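Local coordinates for parahox neighbor (Phaeodactylum tricornutum CCAP 1055/1, PDB 5Z5M), which probably carries out the last two steps of urate degradation, hydrolysing 5-hydroxyisourate and decarboxylating the product, OHCU, to (S)-allantoin, at residues A[183-194]-A[245-256]. Residues are numbered along the deposited sequence; the frame is centred on the assembly and turned at random.
Sequences LTCHVLDTGNGC and WTFFCGEYFASK
Cys-185 sits between two aromatic side chains of strand 241-248 and presents its sulfur differently to each. SG lies over one face of the Trp-245 indole, 4.3 Å from the centroid of its six-membered ring and displaced toward the rim, while it meets Phe-247 in the plane of the ring, at the edge, with SG 3.7 Å from CE1. With SG anti to the backbone N (chi1 -170°), the thiol reaches both rings. The apolar contacts continue on both sides: Leu-183 CD2 approaches Trp-245 CZ2 at 3.9 Å, and Val-187 CG2 lies at the same distance from Phe-247 CE1. These side chains fill the core between the two sheets of the transthyretin-like beta sandwich of the HIU hydrolase family, strand 182-189 facing strand 241-248, which runs on into helix 249-256. Phe-273 stacks on Trp-245, and Leu-286 packs against Phe-247.

Where the strand gives way to the helix, the contact turns polar. Tyr-252 OH donates to Asp-189 OD2 (2.8 Å) on the anti side of the carboxylate, whose plane stands 84° from the phenol ring. Asn-192 ND2 reaches the same OD2 from the syn side at 2.7 Å. The other oxygen, OD1, accepts from the backbone N of Gly-191 (3.0 Å), forming an Asx turn, and from that of Asn-192, forming an Asx motif, within a hairpin that carries a G1 bulge at Gly-193 and Cys-194. With an alanine at Asp-189, the Tyr-252 hydroxyl and the Asn-192 amide would probably lose their shared acceptor and the 190-193 turn two of its holds.

Lys-256 lays CG over one face of Tyr-252, and a bend at chi2 (-110°) then turns the rest of its chain so that NZ lies 3.8 Å from Cys-194 SG.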
loop_
_atom_site.group_PDB
_atom_site.type_symbol
_atom_site.label_atom_id
_atom_site.label_comp_id
_atom_site.label_asym_id
_atom_site.label_seq_id
_atom_site.Cartn_x
_atom_site.Cartn_y
_atom_site.Cartn_z
ATOM N N LEU A 183 17.512 -13.239 -6.367
ATOM C CA LEU A 183 16.837 -11.981 -6.064
ATOM C C LEU A 183 16.338 -11.316 -7.341
ATOM O O LEU A 183 17.109 -11.088 -8.274
ATOM C CB LEU A 183 17.784 -11.036 -5.321
ATOM C CG LEU A 183 17.295 -9.626 -4.974
ATOM C CD1 LEU A 183 16.135 -9.659 -3.979
ATOM C CD2 LEU A 183 18.444 -8.802 -4.416
ATOM N N THR A 184 15.042 -11.034 -7.386
ATOM C CA THR A 184 14.458 -10.333 -8.518
ATOM C C THR A 184 13.765 -9.055 -8.068
ATOM O O THR A 184 13.525 -8.840 -6.873
ATOM C CB THR A 184 13.434 -11.203 -9.271
ATOM O OG1 THR A 184 12.407 -11.624 -8.363
ATOM C CG2 THR A 184 14.109 -12.423 -9.895
ATOM N N CYS A 185 13.422 -8.225 -9.044
ATOM C CA CYS A 185 12.786 -6.947 -8.787
ATOM C C CYS A 185 11.780 -6.629 -9.885
ATOM O O CYS A 185 11.931 -7.058 -11.027
ATOM C CB CYS A 185 13.835 -5.843 -8.692
ATOM S SG CYS A 185 13.192 -4.270 -8.082
ATOM N N HIS A 186 10.745 -5.890 -9.517
ATOM C CA HIS A 186 9.734 -5.424 -10.450
ATOM C C HIS A 186 9.338 -4.020 -10.016
ATOM O O HIS A 186 9.208 -3.755 -8.821
ATOM C CB HIS A 186 8.531 -6.372 -10.456
ATOM C CG HIS A 186 7.385 -5.908 -11.298
ATOM N ND1 HIS A 186 7.444 -5.859 -12.674
ATOM C CD2 HIS A 186 6.146 -5.483 -10.958
ATOM C CE1 HIS A 186 6.290 -5.415 -13.146
ATOM N NE2 HIS A 186 5.487 -5.179 -12.125
ATOM N N VAL A 187 9.179 -3.110 -10.967
ATOM C CA VAL A 187 8.716 -1.768 -10.635
ATOM C C VAL A 187 7.390 -1.481 -11.330
ATOM O O VAL A 187 7.264 -1.624 -12.550
ATOM C CB VAL A 187 9.727 -0.688 -11.031
ATOM C CG1 VAL A 187 9.206 0.685 -10.599
ATOM C CG2 VAL A 187 11.083 -0.984 -10.417
ATOM N N LEU A 188 6.398 -1.090 -10.542
ATOM C CA LEU A 188 5.087 -0.743 -11.075
ATOM C C LEU A 188 4.733 0.713 -10.804
ATOM O O LEU A 188 4.776 1.165 -9.660
ATOM C CB LEU A 188 4.016 -1.643 -10.474
ATOM C CG LEU A 188 2.601 -1.264 -10.903
ATOM C CD1 LEU A 188 2.244 -1.923 -12.222
ATOM C CD2 LEU A 188 1.607 -1.628 -9.816
ATOM N N ASP A 189 4.379 1.431 -11.866
ATOM C CA ASP A 189 3.945 2.824 -11.794
ATOM C C ASP A 189 2.449 2.856 -11.471
ATOM O O ASP A 189 1.621 2.625 -12.347
ATOM C CB ASP A 189 4.253 3.524 -13.129
ATOM C CG ASP A 189 3.799 4.980 -13.182
ATOM O OD1 ASP A 189 3.146 5.481 -12.243
ATOM O OD2 ASP A 189 4.091 5.624 -14.212
ATOM N N THR A 190 2.096 3.135 -10.217
ATOM C CA THR A 190 0.694 3.066 -9.816
ATOM C C THR A 190 -0.085 4.320 -10.195
ATOM O O THR A 190 -1.313 4.351 -10.094
ATOM C CB THR A 190 0.550 2.830 -8.294
ATOM O OG1 THR A 190 1.221 3.875 -7.581
ATOM C CG2 THR A 190 1.158 1.495 -7.912
ATOM N N GLY A 191 0.627 5.353 -10.629
ATOM C CA GLY A 191 -0.017 6.568 -11.086
ATOM C C GLY A 191 -0.557 6.396 -12.496
ATOM O O GLY A 191 -1.582 6.971 -12.849
ATOM N N ASN A 192 0.131 5.577 -13.287
ATOM C CA ASN A 192 -0.230 5.346 -14.681
ATOM C C ASN A 192 -0.714 3.927 -14.972
ATOM O O ASN A 192 -1.249 3.665 -16.044
ATOM C CB ASN A 192 0.966 5.675 -15.580
ATOM C CG ASN A 192 1.341 7.139 -15.524
ATOM O OD1 ASN A 192 0.472 8.009 -15.484
ATOM N ND2 ASN A 192 2.638 7.423 -15.513
ATOM N N GLY A 193 -0.528 3.015 -14.023
ATOM C CA GLY A 193 -1.027 1.654 -14.161
ATOM C C GLY A 193 -0.249 0.781 -15.131
ATOM O O GLY A 193 -0.807 -0.111 -15.776
ATOM N N CYS A 194 1.051 1.030 -15.218
ATOM C CA CYS A 194 1.906 0.338 -16.170
ATOM C C CYS A 194 3.221 -0.048 -15.513
ATOM O O CYS A 194 3.625 0.574 -14.532
ATOM C CB CYS A 194 2.172 1.229 -17.386
ATOM S SG CYS A 194 3.049 2.779 -17.000
ATOM N N TRP A 245 18.465 -1.322 -2.309
ATOM C CA TRP A 245 18.200 -0.834 -3.655
ATOM C C TRP A 245 18.314 0.680 -3.654
ATOM O O TRP A 245 18.076 1.329 -2.635
ATOM C CB TRP A 245 16.792 -1.175 -4.161
ATOM C CG TRP A 245 16.373 -2.618 -4.328
ATOM C CD1 TRP A 245 15.422 -3.270 -3.597
ATOM C CD2 TRP A 245 16.807 -3.547 -5.338
ATOM N NE1 TRP A 245 15.261 -4.552 -4.061
ATOM C CE2 TRP A 245 16.103 -4.751 -5.124
ATOM C CE3 TRP A 245 17.742 -3.489 -6.377
ATOM C CZ2 TRP A 245 16.301 -5.886 -5.910
ATOM C CZ3 TRP A 245 17.935 -4.623 -7.163
ATOM C CH2 TRP A 245 17.217 -5.802 -6.921
ATOM N N THR A 246 18.639 1.237 -4.810
ATOM C CA THR A 246 18.456 2.657 -5.057
ATOM C C THR A 246 17.634 2.789 -6.329
ATOM O O THR A 246 18.095 2.418 -7.404
ATOM C CB THR A 246 19.799 3.411 -5.205
ATOM O OG1 THR A 246 20.571 3.268 -4.006
ATOM C CG2 THR A 246 19.549 4.890 -5.459
ATOM N N PHE A 247 16.396 3.259 -6.198
ATOM C CA PHE A 247 15.530 3.457 -7.352
ATOM C C PHE A 247 15.582 4.911 -7.803
ATOM O O PHE A 247 15.273 5.816 -7.026
ATOM C CB PHE A 247 14.086 3.071 -7.031
ATOM C CG PHE A 247 13.908 1.623 -6.675
ATOM C CD1 PHE A 247 13.713 0.673 -7.664
ATOM C CD2 PHE A 247 13.915 1.219 -5.352
ATOM C CE1 PHE A 247 13.536 -0.668 -7.340
ATOM C CE2 PHE A 247 13.737 -0.110 -5.019
ATOM C CZ PHE A 247 13.550 -1.061 -6.018
ATOM N N PHE A 248 15.969 5.143 -9.051
ATOM C CA PHE A 248 16.051 6.516 -9.548
ATOM C C PHE A 248 14.735 6.913 -10.204
ATOM O O PHE A 248 14.638 7.012 -11.426
ATOM C CB PHE A 248 17.230 6.667 -10.516
ATOM C CG PHE A 248 18.570 6.519 -9.849
ATOM C CD1 PHE A 248 19.170 5.277 -9.735
ATOM C CD2 PHE A 248 19.207 7.620 -9.299
ATOM C CE1 PHE A 248 20.397 5.136 -9.108
ATOM C CE2 PHE A 248 20.427 7.488 -8.667
ATOM C CZ PHE A 248 21.023 6.244 -8.568
ATOM N N CYS A 249 13.722 7.149 -9.373
ATOM C CA CYS A 249 12.364 7.367 -9.857
ATOM C C CYS A 249 12.162 8.742 -10.469
ATOM O O CYS A 249 11.291 8.920 -11.317
ATOM C CB CYS A 249 11.359 7.164 -8.729
ATOM S SG CYS A 249 11.330 5.484 -8.127
ATOM N N GLY A 250 12.953 9.711 -10.018
ATOM C CA GLY A 250 12.879 11.060 -10.551
ATOM C C GLY A 250 13.117 11.100 -12.048
ATOM O O GLY A 250 12.383 11.767 -12.782
ATOM N N GLU A 251 14.146 10.393 -12.501
ATOM C CA GLU A 251 14.431 10.291 -13.932
ATOM C C GLU A 251 13.283 9.628 -14.687
ATOM O O GLU A 251 12.964 10.029 -15.802
ATOM C CB GLU A 251 15.721 9.505 -14.177
ATOM C CG GLU A 251 16.893 9.956 -13.342
ATOM C CD GLU A 251 18.068 8.999 -13.417
ATOM O OE1 GLU A 251 18.001 8.016 -14.190
ATOM O OE2 GLU A 251 19.057 9.229 -12.687
ATOM N N TYR A 252 12.672 8.606 -14.086
ATOM C CA TYR A 252 11.560 7.918 -14.731
ATOM C C TYR A 252 10.352 8.849 -14.885
ATOM O O TYR A 252 9.757 8.931 -15.961
ATOM C CB TYR A 252 11.158 6.647 -13.954
ATOM C CG TYR A 252 9.833 6.083 -14.419
ATOM C CD1 TYR A 252 9.739 5.369 -15.609
ATOM C CD2 TYR A 252 8.670 6.292 -13.685
ATOM C CE1 TYR A 252 8.527 4.875 -16.049
ATOM C CE2 TYR A 252 7.455 5.804 -14.117
ATOM C CZ TYR A 252 7.388 5.096 -15.300
ATOM O OH TYR A 252 6.181 4.604 -15.735
ATOM N N PHE A 253 9.983 9.555 -13.820
ATOM C CA PHE A 253 8.831 10.446 -13.917
ATOM C C PHE A 253 9.081 11.571 -14.934
ATOM O O PHE A 253 8.166 11.984 -15.649
ATOM C CB PHE A 253 8.482 11.015 -12.543
ATOM C CG PHE A 253 7.996 9.973 -11.584
ATOM C CD1 PHE A 253 7.057 9.041 -11.990
ATOM C CD2 PHE A 253 8.493 9.902 -10.297
ATOM C CE1 PHE A 253 6.607 8.064 -11.124
ATOM C CE2 PHE A 253 8.049 8.926 -9.425
ATOM C CZ PHE A 253 7.105 8.006 -9.844
ATOM N N ALA A 254 10.320 12.040 -15.012
ATOM C CA ALA A 254 10.670 13.095 -15.968
ATOM C C ALA A 254 10.570 12.602 -17.412
ATOM O O ALA A 254 10.261 13.378 -18.317
ATOM C CB ALA A 254 12.072 13.628 -15.687
ATOM N N SER A 255 10.827 11.313 -17.623
ATOM C CA SER A 255 10.759 10.736 -18.962
ATOM C C SER A 255 9.316 10.650 -19.440
ATOM O O SER A 255 9.054 10.579 -20.638
ATOM C CB SER A 255 11.406 9.349 -18.996
ATOM O OG SER A 255 10.608 8.377 -18.334
ATOM N N LYS A 256 8.380 10.656 -18.498
ATOM C CA LYS A 256 6.964 10.557 -18.832
ATOM C C LYS A 256 6.308 11.928 -18.901
ATOM O O LYS A 256 5.163 12.059 -19.341
ATOM C CB LYS A 256 6.236 9.685 -17.802
ATOM C CG LYS A 256 6.678 8.234 -17.803
ATOM C CD LYS A 256 5.584 7.339 -18.345
ATOM C CE LYS A 256 6.153 6.045 -18.884
ATOM N NZ LYS A 256 5.081 5.087 -19.270
#